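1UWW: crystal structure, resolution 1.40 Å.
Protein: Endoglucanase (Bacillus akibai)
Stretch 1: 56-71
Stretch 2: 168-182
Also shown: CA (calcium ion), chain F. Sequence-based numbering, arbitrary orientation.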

# COMPACT_ATOMS: atom_id res chain seq x y z
N GLU A 56 -22.86 0.75 -3.03
CA GLU A 56 -22.64 -0.47 -3.78
C GLU A 56 -22.01 -0.17 -5.13
O GLU A 56 -22.20 0.90 -5.70
N PHE A 57 -21.21 -1.10 -5.59
CA PHE A 57 -20.46 -0.93 -6.82
C PHE A 57 -19.81 -2.25 -7.18
O PHE A 57 -19.78 -3.18 -6.40
N GLY A 58 -19.28 -2.33 -8.40
CA GLY A 58 -18.36 -3.38 -8.76
C GLY A 58 -17.24 -2.84 -9.59
O GLY A 58 -17.48 -1.97 -10.42
N TYR A 59 -16.05 -3.38 -9.42
CA TYR A 59 -14.93 -3.02 -10.27
C TYR A 59 -15.10 -3.56 -11.70
O TYR A 59 -15.69 -4.62 -11.89
N PRO A 60 -14.54 -2.85 -12.68
CA PRO A 60 -14.59 -3.32 -14.07
C PRO A 60 -13.63 -4.46 -14.29
O PRO A 60 -12.65 -4.62 -13.57
N GLU A 61 -13.92 -5.30 -15.29
CA GLU A 61 -13.01 -6.37 -15.69
C GLU A 61 -11.78 -5.84 -16.40
O GLU A 61 -10.68 -6.35 -16.20
N VAL A 62 -11.96 -4.81 -17.21
CA VAL A 62 -10.82 -4.13 -17.84
C VAL A 62 -10.21 -3.18 -16.81
O VAL A 62 -10.86 -2.26 -16.35
N LYS A 63 -8.95 -3.45 -16.45
CA LYS A 63 -8.25 -2.72 -15.38
C LYS A 63 -7.42 -1.59 -15.98
O LYS A 63 -6.45 -1.87 -16.71
N PRO A 64 -7.74 -0.32 -15.69
CA PRO A 64 -6.82 0.78 -16.05
C PRO A 64 -5.42 0.65 -15.44
O PRO A 64 -5.28 0.10 -14.34
N SER A 65 -4.40 1.14 -16.13
CA SER A 65 -3.04 1.04 -15.60
C SER A 65 -2.86 1.94 -14.37
O SER A 65 -2.09 1.60 -13.48
N ASP A 66 -3.61 3.04 -14.32
CA ASP A 66 -3.73 3.83 -13.09
C ASP A 66 -4.56 3.00 -12.10
O ASP A 66 -5.78 2.93 -12.23
N ASN A 67 -3.89 2.40 -11.13
CA ASN A 67 -4.53 1.50 -10.17
C ASN A 67 -5.55 2.14 -9.22
O ASN A 67 -6.21 1.41 -8.48
N TRP A 68 -5.64 3.47 -9.19
CA TRP A 68 -6.63 4.19 -8.40
C TRP A 68 -7.76 4.81 -9.23
O TRP A 68 -8.71 5.35 -8.68
N ALA A 69 -7.72 4.68 -10.55
CA ALA A 69 -8.81 5.25 -11.36
C ALA A 69 -10.21 4.73 -11.01
O ALA A 69 -11.14 5.50 -11.05
N THR A 70 -10.34 3.43 -10.72
CA THR A 70 -11.63 2.82 -10.44
C THR A 70 -11.98 2.77 -8.94
O THR A 70 -13.02 2.22 -8.58
N ALA A 71 -11.12 3.34 -8.09
CA ALA A 71 -11.27 3.19 -6.64
C ALA A 71 -12.30 4.14 -6.09
O ALA A 71 -12.16 5.35 -6.30
N ILE A 168 -10.05 8.21 2.10
CA ILE A 168 -9.89 6.77 2.23
C ILE A 168 -10.11 6.22 0.84
O ILE A 168 -11.20 6.42 0.26
N ILE A 169 -9.11 5.54 0.31
CA ILE A 169 -9.11 5.03 -1.06
C ILE A 169 -9.25 3.54 -1.00
O ILE A 169 -8.49 2.87 -0.29
N PHE A 170 -10.19 2.98 -1.76
CA PHE A 170 -10.50 1.55 -1.77
C PHE A 170 -10.12 1.00 -3.14
O PHE A 170 -10.95 0.99 -4.07
N ALA A 171 -8.89 0.56 -3.31
CA ALA A 171 -8.35 0.23 -4.64
C ALA A 171 -8.43 -1.25 -4.98
O ALA A 171 -8.20 -2.12 -4.15
N ASP A 172 -8.74 -1.52 -6.24
CA ASP A 172 -8.80 -2.86 -6.80
C ASP A 172 -7.41 -3.45 -6.96
O ASP A 172 -6.51 -2.79 -7.48
N VAL A 173 -7.26 -4.71 -6.58
CA VAL A 173 -6.06 -5.49 -6.87
C VAL A 173 -6.51 -6.76 -7.59
O VAL A 173 -6.66 -7.82 -6.99
N GLU A 174 -6.73 -6.63 -8.89
CA GLU A 174 -7.08 -7.76 -9.75
C GLU A 174 -8.33 -8.54 -9.27
O GLU A 174 -8.39 -9.77 -9.36
N SER A 175 -9.31 -7.83 -8.72
CA SER A 175 -10.47 -8.50 -8.10
C SER A 175 -11.68 -8.45 -9.02
O SER A 175 -11.69 -7.72 -10.00
N ASP A 176 -12.69 -9.24 -8.67
CA ASP A 176 -13.98 -9.20 -9.35
C ASP A 176 -15.08 -8.76 -8.40
O ASP A 176 -16.27 -9.04 -8.61
N PHE A 177 -14.70 -8.04 -7.34
CA PHE A 177 -15.68 -7.64 -6.36
C PHE A 177 -16.85 -6.85 -6.95
O PHE A 177 -16.67 -5.89 -7.70
N ALA A 178 -18.07 -7.24 -6.56
CA ALA A 178 -19.26 -6.44 -6.75
C ALA A 178 -20.19 -6.68 -5.57
O ALA A 178 -20.34 -7.82 -5.15
N GLY A 179 -20.77 -5.63 -5.03
CA GLY A 179 -21.66 -5.75 -3.89
C GLY A 179 -21.73 -4.48 -3.10
O GLY A 179 -21.40 -3.42 -3.60
N ARG A 180 -22.24 -4.60 -1.88
CA ARG A 180 -22.45 -3.45 -1.00
C ARG A 180 -21.38 -3.46 0.08
O ARG A 180 -20.99 -4.53 0.55
N VAL A 181 -20.88 -2.27 0.41
CA VAL A 181 -19.90 -2.12 1.48
C VAL A 181 -20.45 -1.10 2.47
O VAL A 181 -21.34 -0.30 2.19
N PHE A 182 -19.89 -1.17 3.67
CA PHE A 182 -20.37 -0.39 4.83
C PHE A 182 -19.15 0.05 5.65
O PHE A 182 -18.25 -0.76 5.91

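The two stretches meet through a short antiparallel strand pairing at one end, a salt bridge from Lys63 to the buried Asp172 in the middle and apolar packing of a turn against a strand at the other end.

Phe57 pairs with Gly179 through two backbone hydrogen bonds, Phe57 N to Gly179 O (3.1 Å) and Gly179 N to Phe57 O (3.0 Å). Glu56 and Arg180 lie on one face of this sheet, with Ala178. Glu56 (chi1 p) lays CG over a face of the Arg180 guanidinium, and its OE1 makes a long salt bridge to Arg180 NH2 (3.7 Å). Water 1 links Arg180 NH2 to Glu56 OE2, the latter weakly. On the other face, Phe57 (p) meets Phe177 (t) obliquely, Phe57 CE1 to Phe177 CE2, 3.8 Å. Gly58 sits so close to Ala178 that a CB would clash with Ala178 CB.

Tyr59 (m) points toward stretch 2. Its OH donates to Phe170 O (2.8 Å), and Asp172 CB lies over its ring, 3.5 Å from the centroid.

Asp172 (t) points toward stretch 1. Its OD2 accepts a hydrogen bond from Lys63 NZ (2.6 Å), which forms part of the salt bridge. Lys63 (m, m, t, t) bends near its base and runs straight at its end; NZ also donates to Ser175 O (2.8 Å) and Pro60 O (2.8 Å). Asp172 OD1 accepts from Ser175 N (2.8 Å) and Ser175 OG (2.7 Å), so both carboxylate oxygens are engaged. Water 4 joins Asp172 OD2 to Thr70 OG1. Water 3 joins Thr70 OG1, Asn67 O and Asp172 N.

Beyond the waters, packing is mainly apolar. Ile169 CD1 (Ile169 is m, t) lies over one face of the six-membered ring of Trp68 (m), with Trp68 CZ3 3.3 Å from Ile169 CD1. Trp68 CD1 is 3.6 Å from Ala171 CB. Ala71 points toward stretch 2, its CB 3.8 Å from Ile169 CG2.

The calcium ion binds Glu61 and water 5, away from this contact.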

# COMPACT_ATOMS: atom_id res chain seq x y z
CB GLU A 56 -23.88 -1.35 -3.87
CG GLU A 56 -25.11 -0.80 -4.48
CD GLU A 56 -26.21 -1.89 -4.56
OE1 GLU A 56 -26.19 -2.90 -3.79
OE2 GLU A 56 -27.08 -1.75 -5.40
CB PHE A 57 -19.37 0.15 -6.67
CG PHE A 57 -18.16 -0.32 -5.89
CD1 PHE A 57 -18.21 -0.50 -4.50
CD2 PHE A 57 -16.99 -0.67 -6.55
CE1 PHE A 57 -17.11 -0.97 -3.82
CE2 PHE A 57 -15.93 -1.17 -5.84
CZ PHE A 57 -15.99 -1.31 -4.50
CB TYR A 59 -13.62 -3.56 -9.70
CG TYR A 59 -13.20 -2.98 -8.34
CD1 TYR A 59 -12.87 -1.64 -8.19
CD2 TYR A 59 -13.10 -3.78 -7.23
CE1 TYR A 59 -12.44 -1.14 -6.94
CE2 TYR A 59 -12.68 -3.29 -6.01
CZ TYR A 59 -12.35 -1.98 -5.88
OH TYR A 59 -11.95 -1.51 -4.64
CB PRO A 60 -14.17 -2.07 -14.86
CG PRO A 60 -13.22 -1.40 -13.94
CD PRO A 60 -13.87 -1.53 -12.58
CB GLU A 61 -13.74 -7.37 -16.58
CG GLU A 61 -14.74 -8.16 -15.77
CD GLU A 61 -15.31 -9.35 -16.50
OE1 GLU A 61 -14.63 -9.91 -17.39
OE2 GLU A 61 -16.46 -9.71 -16.17
CB VAL A 62 -11.23 -3.39 -19.12
CG1 VAL A 62 -10.06 -2.58 -19.68
CG2 VAL A 62 -11.74 -4.39 -20.19
CB LYS A 63 -7.30 -3.67 -14.64
CG LYS A 63 -7.91 -4.98 -14.18
CD LYS A 63 -9.14 -4.75 -13.29
CE LYS A 63 -9.66 -6.06 -12.70
NZ LYS A 63 -10.80 -5.83 -11.79
CB PRO A 64 -7.53 2.02 -15.50
CG PRO A 64 -8.98 1.64 -15.46
CD PRO A 64 -8.98 0.19 -15.08
CB SER A 65 -1.99 1.36 -16.65
OG SER A 65 -2.11 2.69 -17.08
CB ASP A 66 -4.38 5.19 -13.36
CG ASP A 66 -4.62 6.02 -12.08
OD1 ASP A 66 -4.26 5.55 -10.98
OD2 ASP A 66 -5.18 7.14 -12.10
CB ASN A 67 -3.46 0.76 -9.35
CG ASN A 67 -2.79 -0.34 -10.15
OD1 ASN A 67 -3.45 -1.22 -10.69
ND2 ASN A 67 -1.45 -0.31 -10.20
CB TRP A 68 -5.96 5.29 -7.57
CG TRP A 68 -5.22 4.82 -6.35
CD1 TRP A 68 -5.03 3.53 -5.92
CD2 TRP A 68 -4.59 5.64 -5.39
NE1 TRP A 68 -4.31 3.53 -4.75
CE2 TRP A 68 -4.03 4.81 -4.41
CE3 TRP A 68 -4.44 7.02 -5.27
CZ2 TRP A 68 -3.33 5.31 -3.31
CZ3 TRP A 68 -3.73 7.52 -4.18
CH2 TRP A 68 -3.21 6.66 -3.21
CB ALA A 69 -8.54 5.07 -12.83
CB THR A 70 -11.67 1.39 -10.94
OG1 THR A 70 -10.69 0.62 -10.25
CG2 THR A 70 -11.30 1.29 -12.43
CB ALA A 71 -9.96 3.47 -5.96
CB ILE A 168 -10.86 6.13 3.26
CG1 ILE A 168 -10.71 6.83 4.61
CG2 ILE A 168 -10.55 4.68 3.40
CD1 ILE A 168 -11.68 6.36 5.64
CB ILE A 169 -7.81 5.44 -1.76
CG1 ILE A 169 -7.68 6.96 -1.81
CG2 ILE A 169 -7.80 4.87 -3.19
CD1 ILE A 169 -6.35 7.49 -2.25
CB PHE A 170 -11.98 1.31 -1.48
CG PHE A 170 -12.42 1.78 -0.13
CD1 PHE A 170 -12.78 3.09 0.08
CD2 PHE A 170 -12.48 0.91 0.96
CE1 PHE A 170 -13.23 3.54 1.30
CE2 PHE A 170 -12.91 1.36 2.20
CZ PHE A 170 -13.29 2.67 2.36
CB ALA A 171 -6.92 0.69 -4.73
CB ASP A 172 -9.47 -2.73 -8.18
CG ASP A 172 -9.82 -4.05 -8.82
OD1 ASP A 172 -9.84 -5.11 -8.18
OD2 ASP A 172 -10.10 -4.03 -10.05
CB VAL A 173 -5.30 -5.88 -5.58
CG1 VAL A 173 -3.98 -6.52 -5.93
CG2 VAL A 173 -5.09 -4.68 -4.65
CB GLU A 174 -5.88 -8.72 -9.92
CG GLU A 174 -4.69 -8.12 -10.67
CD GLU A 174 -3.47 -9.05 -10.75
OE1 GLU A 174 -3.51 -10.23 -10.28
OE2 GLU A 174 -2.43 -8.60 -11.27
CB SER A 175 -10.87 -7.86 -6.78
OG SER A 175 -11.68 -6.73 -6.99
CB ASP A 176 -14.27 -10.54 -10.02
CG ASP A 176 -14.40 -11.68 -9.06
OD1 ASP A 176 -14.16 -11.55 -7.83
OD2 ASP A 176 -14.77 -12.82 -9.49
CB PHE A 177 -15.03 -6.78 -5.24
CG PHE A 177 -16.05 -6.33 -4.23
CD1 PHE A 177 -16.47 -7.17 -3.22
CD2 PHE A 177 -16.67 -5.11 -4.35
CE1 PHE A 177 -17.46 -6.78 -2.32
CE2 PHE A 177 -17.67 -4.73 -3.46
CZ PHE A 177 -18.05 -5.55 -2.46
CB ALA A 178 -19.97 -6.84 -8.06
CB ARG A 180 -23.86 -3.48 -0.42
CG ARG A 180 -24.15 -2.30 0.48
CD ARG A 180 -25.61 -2.13 0.82
NE ARG A 180 -26.38 -1.60 -0.29
CZ ARG A 180 -26.38 -0.34 -0.69
NH1 ARG A 180 -25.69 0.60 -0.05
NH2 ARG A 180 -27.11 0.04 -1.74
CB VAL A 181 -18.50 -1.77 0.99
CG1 VAL A 181 -17.97 -2.81 -0.00
CG2 VAL A 181 -18.43 -0.40 0.42
CB PHE A 182 -21.27 -1.22 5.75
CG PHE A 182 -22.41 -1.97 5.06
CD1 PHE A 182 -22.18 -3.18 4.36
CD2 PHE A 182 -23.70 -1.51 5.17
CE1 PHE A 182 -23.22 -3.87 3.77
CE2 PHE A 182 -24.77 -2.22 4.58
CZ PHE A 182 -24.52 -3.39 3.91
CA CA F . -16.81 -11.64 -17.42
O HOH W 1 -29.25 -1.72 -3.16
O HOH W 2 -17.31 -6.34 -10.44
O HOH W 3 -8.93 0.78 -8.01
O HOH W 4 -10.12 -1.69 -11.52
O HOH W 5 -17.34 -11.49 -14.87